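Local coordinates for protein alpha-fucosidase GH29 (PDB 4PSR) that hydrolyses alpha-L-fucosidic linkages, probably including the alpha-1,6-linked fucose on the reducing-end N-acetylglucosamine of glycoprotein glycans, at residues E537-I542 with H570-G575; A378-G383 with K515-A520; Q219-W224 with W263-V268; T551-F556 with S579-K584. All blocks are in the same frame, centred on the assembly; numbering follows the deposited sequence.

Contact 1 (E537-I542 with H570-G575)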
loop_
_atom_site.group_PDB
_atom_site.type_symbol
_atom_site.label_atom_id
_atom_site.label_comp_id
_atom_site.label_asym_id
_atom_site.label_seq_id
_atom_site.Cartn_x
_atom_site.Cartn_y
_atom_site.Cartn_z
ATOM N N GLU A 537 -12.408 -19.202 -19.106
ATOM C CA GLU A 537 -13.103 -20.359 -19.675
ATOM C C GLU A 537 -14.596 -20.100 -19.903
ATOM O O GLU A 537 -15.224 -20.809 -20.698
ATOM C CB GLU A 537 -12.930 -21.585 -18.767
ATOM C CG GLU A 537 -13.884 -21.636 -17.582
ATOM C CD GLU A 537 -13.289 -22.259 -16.331
ATOM O OE1 GLU A 537 -13.998 -23.043 -15.662
ATOM O OE2 GLU A 537 -12.131 -21.945 -15.991
ATOM N N GLU A 538 -15.164 -19.113 -19.205
ATOM C CA GLU A 538 -16.594 -18.796 -19.297
ATOM C C GLU A 538 -16.917 -17.671 -20.279
ATOM O O GLU A 538 -18.083 -17.312 -20.459
ATOM C CB GLU A 538 -17.159 -18.434 -17.921
ATOM C CG GLU A 538 -17.154 -19.614 -16.956
ATOM C CD GLU A 538 -17.782 -19.299 -15.616
ATOM O OE1 GLU A 538 -18.628 -18.384 -15.544
ATOM O OE2 GLU A 538 -17.432 -19.983 -14.633
ATOM N N ILE A 539 -15.896 -17.110 -20.917
ATOM C CA ILE A 539 -16.114 -16.082 -21.921
ATOM C C ILE A 539 -16.736 -16.698 -23.176
ATOM O O ILE A 539 -16.199 -17.667 -23.716
ATOM C CB ILE A 539 -14.791 -15.366 -22.287
ATOM C CG1 ILE A 539 -14.222 -14.658 -21.041
ATOM C CG2 ILE A 539 -15.034 -14.379 -23.418
ATOM C CD1 ILE A 539 -12.813 -14.146 -21.268
ATOM N N ARG A 540 -17.838 -16.113 -23.636
ATOM C CA ARG A 540 -18.523 -16.596 -24.839
ATOM C C ARG A 540 -18.690 -15.533 -25.919
ATOM O O ARG A 540 -19.130 -15.827 -27.032
ATOM C CB ARG A 540 -19.892 -17.192 -24.473
ATOM C CG ARG A 540 -19.832 -18.507 -23.669
ATOM C CD ARG A 540 -19.278 -19.671 -24.474
ATOM N NE ARG A 540 -19.350 -19.408 -25.907
ATOM C CZ ARG A 540 -20.415 -19.634 -26.670
ATOM N NH1 ARG A 540 -20.366 -19.334 -27.961
ATOM N NH2 ARG A 540 -21.525 -20.153 -26.150
ATOM N N SER A 541 -18.351 -14.285 -25.614
ATOM C CA SER A 541 -18.335 -13.243 -26.624
ATOM C C SER A 541 -17.442 -12.083 -26.158
ATOM O O SER A 541 -17.134 -11.953 -24.968
ATOM C CB SER A 541 -19.751 -12.756 -26.999
ATOM O OG SER A 541 -20.447 -12.170 -25.905
ATOM N N ILE A 542 -17.035 -11.274 -27.124
ATOM C CA ILE A 542 -16.227 -10.095 -26.860
ATOM C C ILE A 542 -16.634 -8.993 -27.817
ATOM O O ILE A 542 -16.861 -9.249 -29.017
ATOM C CB ILE A 542 -14.736 -10.411 -27.015
ATOM C CG1 ILE A 542 -13.875 -9.167 -26.734
ATOM C CG2 ILE A 542 -14.429 -10.957 -28.399
ATOM C CD1 ILE A 542 -12.407 -9.497 -26.556
ATOM N N HIS A 570 -17.921 -10.420 -31.438
ATOM C CA HIS A 570 -17.457 -11.745 -31.849
ATOM C C HIS A 570 -17.862 -12.819 -30.859
ATOM O O HIS A 570 -17.690 -12.649 -29.657
ATOM C CB HIS A 570 -15.929 -11.792 -31.913
ATOM C CG HIS A 570 -15.326 -10.754 -32.798
ATOM N ND1 HIS A 570 -15.131 -10.951 -34.148
ATOM C CD2 HIS A 570 -14.875 -9.504 -32.530
ATOM C CE1 HIS A 570 -14.589 -9.866 -34.673
ATOM N NE2 HIS A 570 -14.420 -8.975 -33.712
ATOM N N GLU A 571 -18.321 -13.968 -31.350
ATOM C CA GLU A 571 -18.527 -15.111 -30.471
ATOM C C GLU A 571 -17.210 -15.791 -30.154
ATOM O O GLU A 571 -16.299 -15.785 -30.982
ATOM C CB GLU A 571 -19.467 -16.122 -31.116
ATOM C CG GLU A 571 -20.900 -15.675 -31.110
ATOM C CD GLU A 571 -21.853 -16.788 -31.505
ATOM O OE1 GLU A 571 -22.792 -16.515 -32.280
ATOM O OE2 GLU A 571 -21.664 -17.932 -31.031
ATOM N N VAL A 572 -17.138 -16.406 -28.974
ATOM C CA VAL A 572 -15.942 -17.072 -28.475
ATOM C C VAL A 572 -16.359 -18.448 -27.986
ATOM O O VAL A 572 -17.342 -18.575 -27.258
ATOM C CB VAL A 572 -15.326 -16.260 -27.281
ATOM C CG1 VAL A 572 -14.139 -16.978 -26.701
ATOM C CG2 VAL A 572 -14.946 -14.860 -27.723
ATOM N N GLU A 573 -15.625 -19.485 -28.378
ATOM C CA GLU A 573 -15.928 -20.837 -27.919
ATOM C C GLU A 573 -15.641 -21.018 -26.434
ATOM O O GLU A 573 -14.585 -20.607 -25.955
ATOM C CB GLU A 573 -15.109 -21.851 -28.722
ATOM C CG GLU A 573 -15.048 -23.248 -28.107
ATOM C CD GLU A 573 -14.303 -24.242 -28.982
ATOM O OE1 GLU A 573 -14.261 -24.039 -30.214
ATOM O OE2 GLU A 573 -13.753 -25.221 -28.435
ATOM N N ASP A 574 -16.578 -21.647 -25.718
ATOM C CA ASP A 574 -16.397 -21.976 -24.306
ATOM C C ASP A 574 -15.079 -22.707 -24.080
ATOM O O ASP A 574 -14.732 -23.612 -24.838
ATOM C CB ASP A 574 -17.555 -22.854 -23.821
ATOM C CG ASP A 574 -17.486 -23.149 -22.331
ATOM O OD1 ASP A 574 -18.023 -22.346 -21.536
ATOM O OD2 ASP A 574 -16.903 -24.188 -21.954
ATOM N N GLY A 575 -14.344 -22.307 -23.046
ATOM C CA GLY A 575 -13.090 -22.956 -22.704
ATOM C C GLY A 575 -11.901 -22.675 -23.617
ATOM O O GLY A 575 -10.855 -23.306 -23.467
#
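R540 hooks its guanidinium onto the backbone carbonyl of V572. NE lies 2.6 Å from V572 O in an almost straight bond, with the oxygen in the guanidinium plane and the donor close to the extension of the C=O bond. NH1 adds a weak second bond to V572 O at 3.2 Å, an uneven two-pronged grip. The approach depends on a curled chain: CB points away overall from 570-575, and bends at chi2 (-68°) and at the nearly eclipsed chi3 (-19°) turn CD and then NE back, with CD 3.7 Å from D574 CB. NH1 also faces E571 OE2 at 3.6 Å, a long salt bridge, the guanidinium and carboxylate planes 56° apart. R540 and S541 both oppose F507, a classic beta bulge at which the chain enters strand 541-544 of a four-stranded antiparallel sheet. Toward strand 568-571, S541 and E571 form a non-hydrogen-bonded pair, followed by the hydrogen-bonded pair I542 and H570. At the bulge V572 N donates to R540 O at 2.8 Å, from well above the carbonyl plane. V572 divides its methyls: CG2 meets I542 CG2 at 4.0 Å, while CG1 lies 3.7 Å from I539 O. The polar ends of S541 and H570 are engaged elsewhere, S541 OG by K509 O and A512 N, H570 NE2 by S566 O. G575, with its positive phi, donates its N to E537 O at 2.9 Å.

Contact 2 (A378-G383 with K515-A520); sequences AWDIYG and KGVALA
The carbonyl oxygens of D380 and A518 are joined by a single water, which donates a hydrogen bond to each; it lies 2.7 Å from both D380 O and A518 O, so both its hydrogens are spent on the bridge. The D380 side chain points at the strand. Its CB rests 3.5 Å from A518 O and 4.0 Å from A518 CB. With CG anti to the carbonyl carbon (chi1 -67°), the carboxylate lies over V517: OD2 sits 3.4 Å from V517 CA and takes a weak hydrogen bond from A518 N at 3.5 Å, while OD1 lies 3.6 Å from V517 CG1, the two side chains crossing at about a right angle. Strand 516-519 is an outermost strand of its four-stranded antiparallel sheet. V517 and L519 pair by backbone bonds with V506 and A504 of the next strand, whereas the backbone N and O of A518 are turned to D380 and the water. The partner loop follows helix 353-369 and leads into strand 383-384 at the edge of the six-stranded antiparallel sheet, so the contact joins two separate beta sheets. I381 CD1 adds a marginal apolar touch on A518 CB. A532 of helix 526-532 packs against both D380 and V517. D380 OD1 is also hydrogen-bonded to a tris molecule, probably from the crystallisation liquor, and makes a long, weak ion pair with R297.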
loop_
_atom_site.group_PDB
_atom_site.type_symbol
_atom_site.label_atom_id
_atom_site.label_comp_id
_atom_site.label_asym_id
_atom_site.label_seq_id
_atom_site.Cartn_x
_atom_site.Cartn_y
_atom_site.Cartn_z
ATOM N N ALA A 378 -13.032 -2.461 -6.518
ATOM C CA ALA A 378 -12.823 -1.715 -7.725
ATOM C C ALA A 378 -13.852 -2.104 -8.776
ATOM O O ALA A 378 -14.334 -3.250 -8.819
ATOM C CB ALA A 378 -11.406 -2.002 -8.244
ATOM N N TRP A 379 -14.180 -1.145 -9.629
ATOM C CA TRP A 379 -14.999 -1.396 -10.814
ATOM C C TRP A 379 -14.059 -1.979 -11.884
ATOM O O TRP A 379 -12.979 -2.422 -11.538
ATOM C CB TRP A 379 -15.631 -0.093 -11.273
ATOM C CG TRP A 379 -16.822 -0.239 -12.176
ATOM C CD1 TRP A 379 -17.696 -1.286 -12.223
ATOM C CD2 TRP A 379 -17.284 0.719 -13.132
ATOM N NE1 TRP A 379 -18.678 -1.036 -13.165
ATOM C CE2 TRP A 379 -18.433 0.179 -13.749
ATOM C CE3 TRP A 379 -16.812 1.960 -13.556
ATOM C CZ2 TRP A 379 -19.133 0.853 -14.737
ATOM C CZ3 TRP A 379 -17.527 2.646 -14.535
ATOM C CH2 TRP A 379 -18.676 2.074 -15.116
ATOM N N ASP A 380 -14.439 -1.997 -13.166
ATOM C CA ASP A 380 -13.479 -2.428 -14.186
ATOM C C ASP A 380 -12.723 -1.256 -14.791
ATOM O O ASP A 380 -11.795 -1.455 -15.550
ATOM C CB ASP A 380 -14.108 -3.289 -15.288
ATOM C CG ASP A 380 -14.596 -4.649 -14.765
ATOM O OD1 ASP A 380 -13.895 -5.325 -13.971
ATOM O OD2 ASP A 380 -15.722 -5.028 -15.129
ATOM N N ILE A 381 -13.156 -0.036 -14.473
ATOM C CA ILE A 381 -12.494 1.188 -14.903
ATOM C C ILE A 381 -12.289 2.020 -13.646
ATOM O O ILE A 381 -13.222 2.167 -12.861
ATOM C CB ILE A 381 -13.380 1.946 -15.919
ATOM C CG1 ILE A 381 -13.556 1.112 -17.201
ATOM C CG2 ILE A 381 -12.772 3.321 -16.240
ATOM C CD1 ILE A 381 -14.657 1.628 -18.120
ATOM N N TYR A 382 -11.073 2.502 -13.389
ATOM C CA TYR A 382 -10.802 3.108 -12.067
ATOM C C TYR A 382 -11.326 4.535 -11.926
ATOM O O TYR A 382 -11.623 4.982 -10.826
ATOM C CB TYR A 382 -9.321 3.069 -11.679
ATOM C CG TYR A 382 -8.452 3.967 -12.473
ATOM C CD1 TYR A 382 -8.296 5.296 -12.131
ATOM C CD2 TYR A 382 -7.766 3.473 -13.572
ATOM C CE1 TYR A 382 -7.476 6.135 -12.896
ATOM C CE2 TYR A 382 -6.971 4.276 -14.325
ATOM C CZ TYR A 382 -6.824 5.585 -13.987
ATOM O OH TYR A 382 -6.005 6.373 -14.759
ATOM N N GLY A 383 -11.406 5.262 -13.034
ATOM C CA GLY A 383 -11.699 6.686 -12.962
ATOM C C GLY A 383 -11.646 7.363 -14.313
ATOM O O GLY A 383 -11.396 6.729 -15.351
ATOM N N LYS A 515 -22.923 -11.628 -17.640
ATOM C CA LYS A 515 -21.829 -11.095 -16.833
ATOM C C LYS A 515 -20.759 -10.581 -17.778
ATOM O O LYS A 515 -20.512 -11.195 -18.805
ATOM C CB LYS A 515 -21.235 -12.197 -15.955
ATOM C CG LYS A 515 -22.267 -12.992 -15.186
ATOM C CD LYS A 515 -21.618 -13.918 -14.165
ATOM C CE LYS A 515 -20.869 -15.070 -14.820
ATOM N NZ LYS A 515 -20.180 -15.910 -13.798
ATOM N N GLY A 516 -20.126 -9.460 -17.446
ATOM C CA GLY A 516 -19.069 -8.949 -18.288
ATOM C C GLY A 516 -17.995 -8.185 -17.555
ATOM O O GLY A 516 -18.185 -7.763 -16.412
ATOM N N VAL A 517 -16.889 -7.985 -18.261
ATOM C CA VAL A 517 -15.734 -7.259 -17.751
ATOM C C VAL A 517 -15.262 -6.323 -18.853
ATOM O O VAL A 517 -14.995 -6.766 -19.980
ATOM C CB VAL A 517 -14.585 -8.207 -17.357
ATOM C CG1 VAL A 517 -13.355 -7.418 -16.900
ATOM C CG2 VAL A 517 -15.044 -9.154 -16.251
ATOM N N ALA A 518 -15.158 -5.033 -18.543
ATOM C CA ALA A 518 -14.533 -4.059 -19.449
ATOM C C ALA A 518 -13.000 -4.102 -19.305
ATOM O O ALA A 518 -12.476 -4.308 -18.195
ATOM C CB ALA A 518 -15.048 -2.683 -19.172
ATOM N N LEU A 519 -12.310 -3.960 -20.432
ATOM C CA LEU A 519 -10.839 -4.014 -20.491
ATOM C C LEU A 519 -10.264 -2.797 -21.202
ATOM O O LEU A 519 -10.663 -2.449 -22.307
ATOM C CB LEU A 519 -10.380 -5.285 -21.209
ATOM C CG LEU A 519 -10.858 -6.617 -20.633
ATOM C CD1 LEU A 519 -10.457 -7.778 -21.551
ATOM C CD2 LEU A 519 -10.317 -6.845 -19.222
ATOM N N ALA A 520 -9.289 -2.144 -20.568
ATOM C CA ALA A 520 -8.528 -1.099 -21.233
ATOM C C ALA A 520 -7.510 -1.721 -22.189
ATOM O O ALA A 520 -7.476 -2.945 -22.352
ATOM C CB ALA A 520 -7.811 -0.247 -20.177
HETATM O O HOH W 1 -10.662 -3.837 -16.225
#

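Contact 3 (Q219-W224 with W263-V268); sequences QPDIIW and WGKEVV
Q219 lies flat on the indole of W263, its amide plane only 14° from the ring plane. Q219 CB sits over the six-membered ring, 3.8 Å from the centroid in a CH-pi contact, and CG is 3.6 Å from W263 CZ2, nearer the rim. Both residues remain partly exposed; beyond them E266 points away into solvent, after the Schellman motif with which G264 ends helix 246-263. The inner part is buried and hydrogen-bonded. D221 O accepts V268 N and V268 O accepts I223 N, each at 2.9 Å, a parallel pairing of strands 222-225 and 268-272. These are the fourth and fifth strands of the TIM barrel, joined by a right-handed beta-alpha-beta crossover and held here at their N-terminal ends. I222 and V268 lie side by side, I222 CG1 4.0 Å from V268 CB. Between the two zones the bent chain of K265 brings NZ to Q219 O at 2.7 Å and to D221 OD1 at 2.9 Å, the latter met from above the carboxylate plane. Water 2 also donates to D221 OD1 and links it to E266 O, while D221 OD2 accepts L166 N. With donors on both oxygens, one of them cationic, the buried carboxylate of D221 is probably kept ionised.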
loop_
_atom_site.group_PDB
_atom_site.type_symbol
_atom_site.label_atom_id
_atom_site.label_comp_id
_atom_site.label_asym_id
_atom_site.label_seq_id
_atom_site.Cartn_x
_atom_site.Cartn_y
_atom_site.Cartn_z
ATOM N N GLN A 219 1.887 -11.495 17.297
ATOM C CA GLN A 219 0.847 -12.064 16.438
ATOM C C GLN A 219 0.271 -11.086 15.387
ATOM O O GLN A 219 -0.950 -10.846 15.326
ATOM C CB GLN A 219 -0.280 -12.713 17.264
ATOM C CG GLN A 219 0.234 -13.778 18.243
ATOM C CD GLN A 219 -0.886 -14.531 18.971
ATOM O OE1 GLN A 219 -2.076 -14.255 18.774
ATOM N NE2 GLN A 219 -0.498 -15.468 19.847
ATOM N N PRO A 220 1.143 -10.547 14.533
ATOM C CA PRO A 220 0.673 -9.563 13.542
ATOM C C PRO A 220 -0.306 -10.123 12.515
ATOM O O PRO A 220 -0.170 -11.279 12.083
ATOM C CB PRO A 220 1.963 -9.137 12.837
ATOM C CG PRO A 220 2.864 -10.337 12.977
ATOM C CD PRO A 220 2.546 -10.941 14.302
ATOM N N ASP A 221 -1.273 -9.298 12.139
ATOM C CA ASP A 221 -2.191 -9.604 11.060
ATOM C C ASP A 221 -1.553 -9.422 9.685
ATOM O O ASP A 221 -1.955 -10.097 8.738
ATOM C CB ASP A 221 -3.423 -8.733 11.213
ATOM C CG ASP A 221 -4.115 -8.985 12.527
ATOM O OD1 ASP A 221 -4.612 -10.126 12.714
ATOM O OD2 ASP A 221 -4.132 -8.084 13.394
ATOM N N ILE A 222 -0.606 -8.502 9.601
ATOM C CA ILE A 222 0.145 -8.249 8.381
ATOM C C ILE A 222 1.606 -8.116 8.729
ATOM O O ILE A 222 1.962 -7.391 9.668
ATOM C CB ILE A 222 -0.271 -6.920 7.683
ATOM C CG1 ILE A 222 -1.779 -6.879 7.342
ATOM C CG2 ILE A 222 0.582 -6.693 6.411
ATOM C CD1 ILE A 222 -2.332 -5.446 7.178
ATOM N N ILE A 223 2.470 -8.850 8.029
ATOM C CA ILE A 223 3.918 -8.600 8.096
ATOM C C ILE A 223 4.357 -7.991 6.766
ATOM O O ILE A 223 4.295 -8.660 5.703
ATOM C CB ILE A 223 4.744 -9.865 8.417
ATOM C CG1 ILE A 223 4.335 -10.403 9.795
ATOM C CG2 ILE A 223 6.238 -9.546 8.379
ATOM C CD1 ILE A 223 5.058 -11.704 10.182
ATOM N N TRP A 224 4.784 -6.738 6.819
ATOM C CA TRP A 224 5.225 -5.976 5.658
ATOM C C TRP A 224 6.732 -6.145 5.566
ATOM O O TRP A 224 7.436 -6.016 6.573
ATOM C CB TRP A 224 4.814 -4.531 5.910
ATOM C CG TRP A 224 5.126 -3.458 4.907
ATOM C CD1 TRP A 224 4.203 -2.775 4.154
ATOM C CD2 TRP A 224 6.387 -2.844 4.627
ATOM N NE1 TRP A 224 4.811 -1.786 3.433
ATOM C CE2 TRP A 224 6.152 -1.805 3.687
ATOM C CE3 TRP A 224 7.703 -3.077 5.057
ATOM C CZ2 TRP A 224 7.178 -1.011 3.162
ATOM C CZ3 TRP A 224 8.734 -2.283 4.525
ATOM C CH2 TRP A 224 8.455 -1.265 3.588
ATOM N N TRP A 263 -3.615 -19.612 15.067
ATOM C CA TRP A 263 -4.255 -18.499 15.753
ATOM C C TRP A 263 -5.729 -18.332 15.345
ATOM O O TRP A 263 -6.455 -17.572 15.971
ATOM C CB TRP A 263 -3.528 -17.190 15.421
ATOM C CG TRP A 263 -2.086 -17.123 15.766
ATOM C CD1 TRP A 263 -1.410 -17.834 16.719
ATOM C CD2 TRP A 263 -1.138 -16.251 15.160
ATOM N NE1 TRP A 263 -0.074 -17.450 16.726
ATOM C CE2 TRP A 263 0.110 -16.482 15.773
ATOM C CE3 TRP A 263 -1.223 -15.305 14.142
ATOM C CZ2 TRP A 263 1.259 -15.788 15.393
ATOM C CZ3 TRP A 263 -0.070 -14.617 13.774
ATOM C CH2 TRP A 263 1.135 -14.869 14.395
ATOM N N GLY A 264 -6.152 -18.990 14.269
ATOM C CA GLY A 264 -7.488 -18.805 13.722
ATOM C C GLY A 264 -7.689 -17.479 13.010
ATOM O O GLY A 264 -8.776 -16.915 13.046
ATOM N N LYS A 265 -6.623 -17.002 12.380
ATOM C CA LYS A 265 -6.583 -15.690 11.737
ATOM C C LYS A 265 -6.162 -15.851 10.293
ATOM O O LYS A 265 -5.379 -16.736 9.967
ATOM C CB LYS A 265 -5.522 -14.787 12.386
ATOM C CG LYS A 265 -5.740 -14.511 13.833
ATOM C CD LYS A 265 -5.303 -13.116 14.208
ATOM C CE LYS A 265 -3.796 -12.955 14.236
ATOM N NZ LYS A 265 -3.467 -11.644 14.848
ATOM N N GLU A 266 -6.653 -14.973 9.439
ATOM C CA GLU A 266 -6.210 -14.863 8.059
ATOM C C GLU A 266 -5.140 -13.790 8.001
ATOM O O GLU A 266 -5.434 -12.608 8.146
ATOM C CB GLU A 266 -7.364 -14.485 7.146
ATOM C CG GLU A 266 -8.468 -15.514 7.081
ATOM C CD GLU A 266 -9.665 -14.945 6.392
ATOM O OE1 GLU A 266 -9.990 -15.375 5.267
ATOM O OE2 GLU A 266 -10.267 -14.013 6.968
ATOM N N VAL A 267 -3.897 -14.208 7.813
ATOM C CA VAL A 267 -2.758 -13.299 7.876
ATOM C C VAL A 267 -2.298 -12.929 6.489
ATOM O O VAL A 267 -2.601 -13.607 5.495
ATOM C CB VAL A 267 -1.578 -13.860 8.717
ATOM C CG1 VAL A 267 -2.068 -14.155 10.124
ATOM C CG2 VAL A 267 -0.920 -15.108 8.058
ATOM N N VAL A 268 -1.562 -11.830 6.416
ATOM C CA VAL A 268 -1.070 -11.285 5.152
ATOM C C VAL A 268 0.403 -10.985 5.257
ATOM O O VAL A 268 0.875 -10.483 6.280
ATOM C CB VAL A 268 -1.793 -9.968 4.823
ATOM C CG1 VAL A 268 -1.257 -9.300 3.560
ATOM C CG2 VAL A 268 -3.285 -10.215 4.701
HETATM O O HOH W 2 -6.064 -11.296 10.685
#

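Contact 4 (T551-F556 with S579-K584); sequences TLFSGF and SIVVSK
T551 and V581 pair through two backbone hydrogen bonds, T551 N to V581 O at 2.8 Å and V581 N to T551 O at 2.9 Å. F553 and S579 form the next hydrogen-bonded pair, less evenly: F553 N reaches S579 O at 2.8 Å, but S579 N is 3.2 Å from F553 O. L552 and I580 are the non-hydrogen-bonded pair between them. The two strands, 164° apart in direction, are the central pair of a four-stranded antiparallel sheet. Among side-chain polar bonds, S579 OG, between the backbone N and the carbonyl carbon (chi1 52°), donates to G555 O at 2.8 Å from above the carbonyl plane, and F558 N also bonds to it; the same hydroxyl lies 3.4 Å from F553 CB. A water hydrogen-bonded to T551 OG1 donates to V581 O, which thus has two donors. Apolar contacts lie on both faces. On one, L552 and I580 run side by side, with CD2 of L552 3.8 Å from CG1 of I580. On the other, F553 crosses V581 obliquely, its CE1 3.7 Å from V581 CG2. Mannose residues of a protein-linked glycan touch T551, F553 and V581 on this second face. The sheet is therefore chemically two-sided: purely aliphatic where L552 and I580 meet, but mixed hydroxyl, aromatic and aliphatic where it meets sugar.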
loop_
_atom_site.group_PDB
_atom_site.type_symbol
_atom_site.label_atom_id
_atom_site.label_comp_id
_atom_site.label_asym_id
_atom_site.label_seq_id
_atom_site.Cartn_x
_atom_site.Cartn_y
_atom_site.Cartn_z
ATOM N N THR A 551 -6.233 -9.795 -28.935
ATOM C CA THR A 551 -5.613 -11.070 -29.231
ATOM C C THR A 551 -5.919 -12.020 -28.091
ATOM O O THR A 551 -5.602 -11.737 -26.929
ATOM C CB THR A 551 -4.106 -10.883 -29.437
ATOM O OG1 THR A 551 -3.908 -9.906 -30.459
ATOM C CG2 THR A 551 -3.439 -12.166 -29.844
ATOM N N LEU A 552 -6.597 -13.124 -28.416
ATOM C CA LEU A 552 -6.984 -14.119 -27.432
ATOM C C LEU A 552 -5.946 -15.206 -27.423
ATOM O O LEU A 552 -5.543 -15.668 -28.487
ATOM C CB LEU A 552 -8.317 -14.783 -27.812
ATOM C CG LEU A 552 -9.488 -13.874 -28.115
ATOM C CD1 LEU A 552 -10.734 -14.693 -28.471
ATOM C CD2 LEU A 552 -9.757 -13.017 -26.931
ATOM N N PHE A 553 -5.526 -15.626 -26.234
ATOM C CA PHE A 553 -4.583 -16.724 -26.072
ATOM C C PHE A 553 -5.220 -17.884 -25.327
ATOM O O PHE A 553 -5.972 -17.671 -24.379
ATOM C CB PHE A 553 -3.366 -16.271 -25.256
ATOM C CG PHE A 553 -2.448 -15.354 -25.992
ATOM C CD1 PHE A 553 -2.674 -13.991 -26.004
ATOM C CD2 PHE A 553 -1.337 -15.852 -26.647
ATOM C CE1 PHE A 553 -1.818 -13.144 -26.673
ATOM C CE2 PHE A 553 -0.480 -15.000 -27.317
ATOM C CZ PHE A 553 -0.727 -13.652 -27.330
ATOM N N SER A 554 -4.878 -19.119 -25.691
ATOM C CA SER A 554 -5.411 -20.270 -24.958
ATOM C C SER A 554 -4.801 -20.440 -23.565
ATOM O O SER A 554 -5.449 -20.937 -22.651
ATOM C CB SER A 554 -5.214 -21.567 -25.759
ATOM O OG SER A 554 -3.865 -21.752 -26.152
ATOM N N GLY A 555 -3.553 -20.018 -23.412
ATOM C CA GLY A 555 -2.825 -20.222 -22.183
ATOM C C GLY A 555 -3.185 -19.219 -21.099
ATOM O O GLY A 555 -3.817 -18.188 -21.367
ATOM N N PHE A 556 -2.751 -19.557 -19.891
ATOM C CA PHE A 556 -2.974 -18.813 -18.638
ATOM C C PHE A 556 -2.370 -17.401 -18.724
ATOM O O PHE A 556 -2.940 -16.435 -18.187
ATOM C CB PHE A 556 -2.304 -19.679 -17.544
ATOM C CG PHE A 556 -2.351 -19.143 -16.127
ATOM C CD1 PHE A 556 -3.472 -19.318 -15.319
ATOM C CD2 PHE A 556 -1.210 -18.589 -15.556
ATOM C CE1 PHE A 556 -3.480 -18.858 -13.982
ATOM C CE2 PHE A 556 -1.206 -18.143 -14.229
ATOM C CZ PHE A 556 -2.334 -18.288 -13.441
ATOM N N SER A 579 -6.246 -15.954 -21.669
ATOM C CA SER A 579 -5.668 -14.624 -21.468
ATOM C C SER A 579 -5.879 -13.771 -22.714
ATOM O O SER A 579 -6.104 -14.300 -23.820
ATOM C CB SER A 579 -4.177 -14.718 -21.076
ATOM O OG SER A 579 -3.427 -15.517 -21.982
ATOM N N ILE A 580 -5.822 -12.452 -22.549
ATOM C CA ILE A 580 -6.158 -11.519 -23.627
ATOM C C ILE A 580 -5.226 -10.312 -23.646
ATOM O O ILE A 580 -4.899 -9.781 -22.585
ATOM C CB ILE A 580 -7.617 -10.993 -23.482
ATOM C CG1 ILE A 580 -8.623 -12.157 -23.453
ATOM C CG2 ILE A 580 -7.944 -9.985 -24.600
ATOM C CD1 ILE A 580 -10.045 -11.751 -23.052
ATOM N N VAL A 581 -4.804 -9.889 -24.836
ATOM C CA VAL A 581 -4.040 -8.656 -25.021
ATOM C C VAL A 581 -4.866 -7.704 -25.860
ATOM O O VAL A 581 -5.261 -8.037 -26.980
ATOM C CB VAL A 581 -2.697 -8.910 -25.738
ATOM C CG1 VAL A 581 -1.916 -7.595 -25.959
ATOM C CG2 VAL A 581 -1.873 -9.897 -24.949
ATOM N N VAL A 582 -5.135 -6.521 -25.329
ATOM C CA VAL A 582 -5.949 -5.536 -26.015
ATOM C C VAL A 582 -4.997 -4.420 -26.466
ATOM O O VAL A 582 -4.261 -3.871 -25.651
ATOM C CB VAL A 582 -7.039 -5.030 -25.083
ATOM C CG1 VAL A 582 -7.948 -4.063 -25.809
ATOM C CG2 VAL A 582 -7.838 -6.225 -24.533
ATOM N N SER A 583 -5.008 -4.122 -27.761
ATOM C CA SER A 583 -4.030 -3.210 -28.363
ATOM C C SER A 583 -4.717 -2.166 -29.237
ATOM O O SER A 583 -5.818 -2.387 -29.750
ATOM C CB SER A 583 -3.023 -3.995 -29.211
ATOM O OG SER A 583 -2.479 -5.111 -28.513
ATOM N N LYS A 584 -4.066 -1.019 -29.395
ATOM C CA LYS A 584 -4.480 -0.030 -30.360
ATOM C C LYS A 584 -3.998 -0.490 -31.704
ATOM O O LYS A 584 -2.868 -0.986 -31.849
ATOM C CB LYS A 584 -3.864 1.338 -30.042
ATOM C CG LYS A 584 -4.871 2.357 -29.540
ATOM C CD LYS A 584 -4.219 3.693 -29.197
ATOM C CE LYS A 584 -4.533 4.755 -30.241
ATOM N NZ LYS A 584 -5.956 5.202 -30.191
HETATM O O HOH W 3 -3.798 -7.340 -29.374
#

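Overall arrangement
From the N terminus, contact 3 comes first and closes a beta-alpha-beta unit of the TIM barrel; it stands apart, its nearest atoms about 17 Å or more from those of the others. Contact 2 then closes the longest loop, 131 intervening residues, tying the approach to the six-stranded sheet to the four-stranded sheet containing strand 516-519. Contacts 1 and 4 close loops of 27 and 22 intervening residues and cross, because 541-544 is followed by 548-553, and 568-571 by 579-584, of the other four-stranded sheet. I539 packs on I580 and V572 on L552 between these sheets. Contact 2 meets both, through a weak K515-E538 ion pair and through L519 and A520 packing on V582.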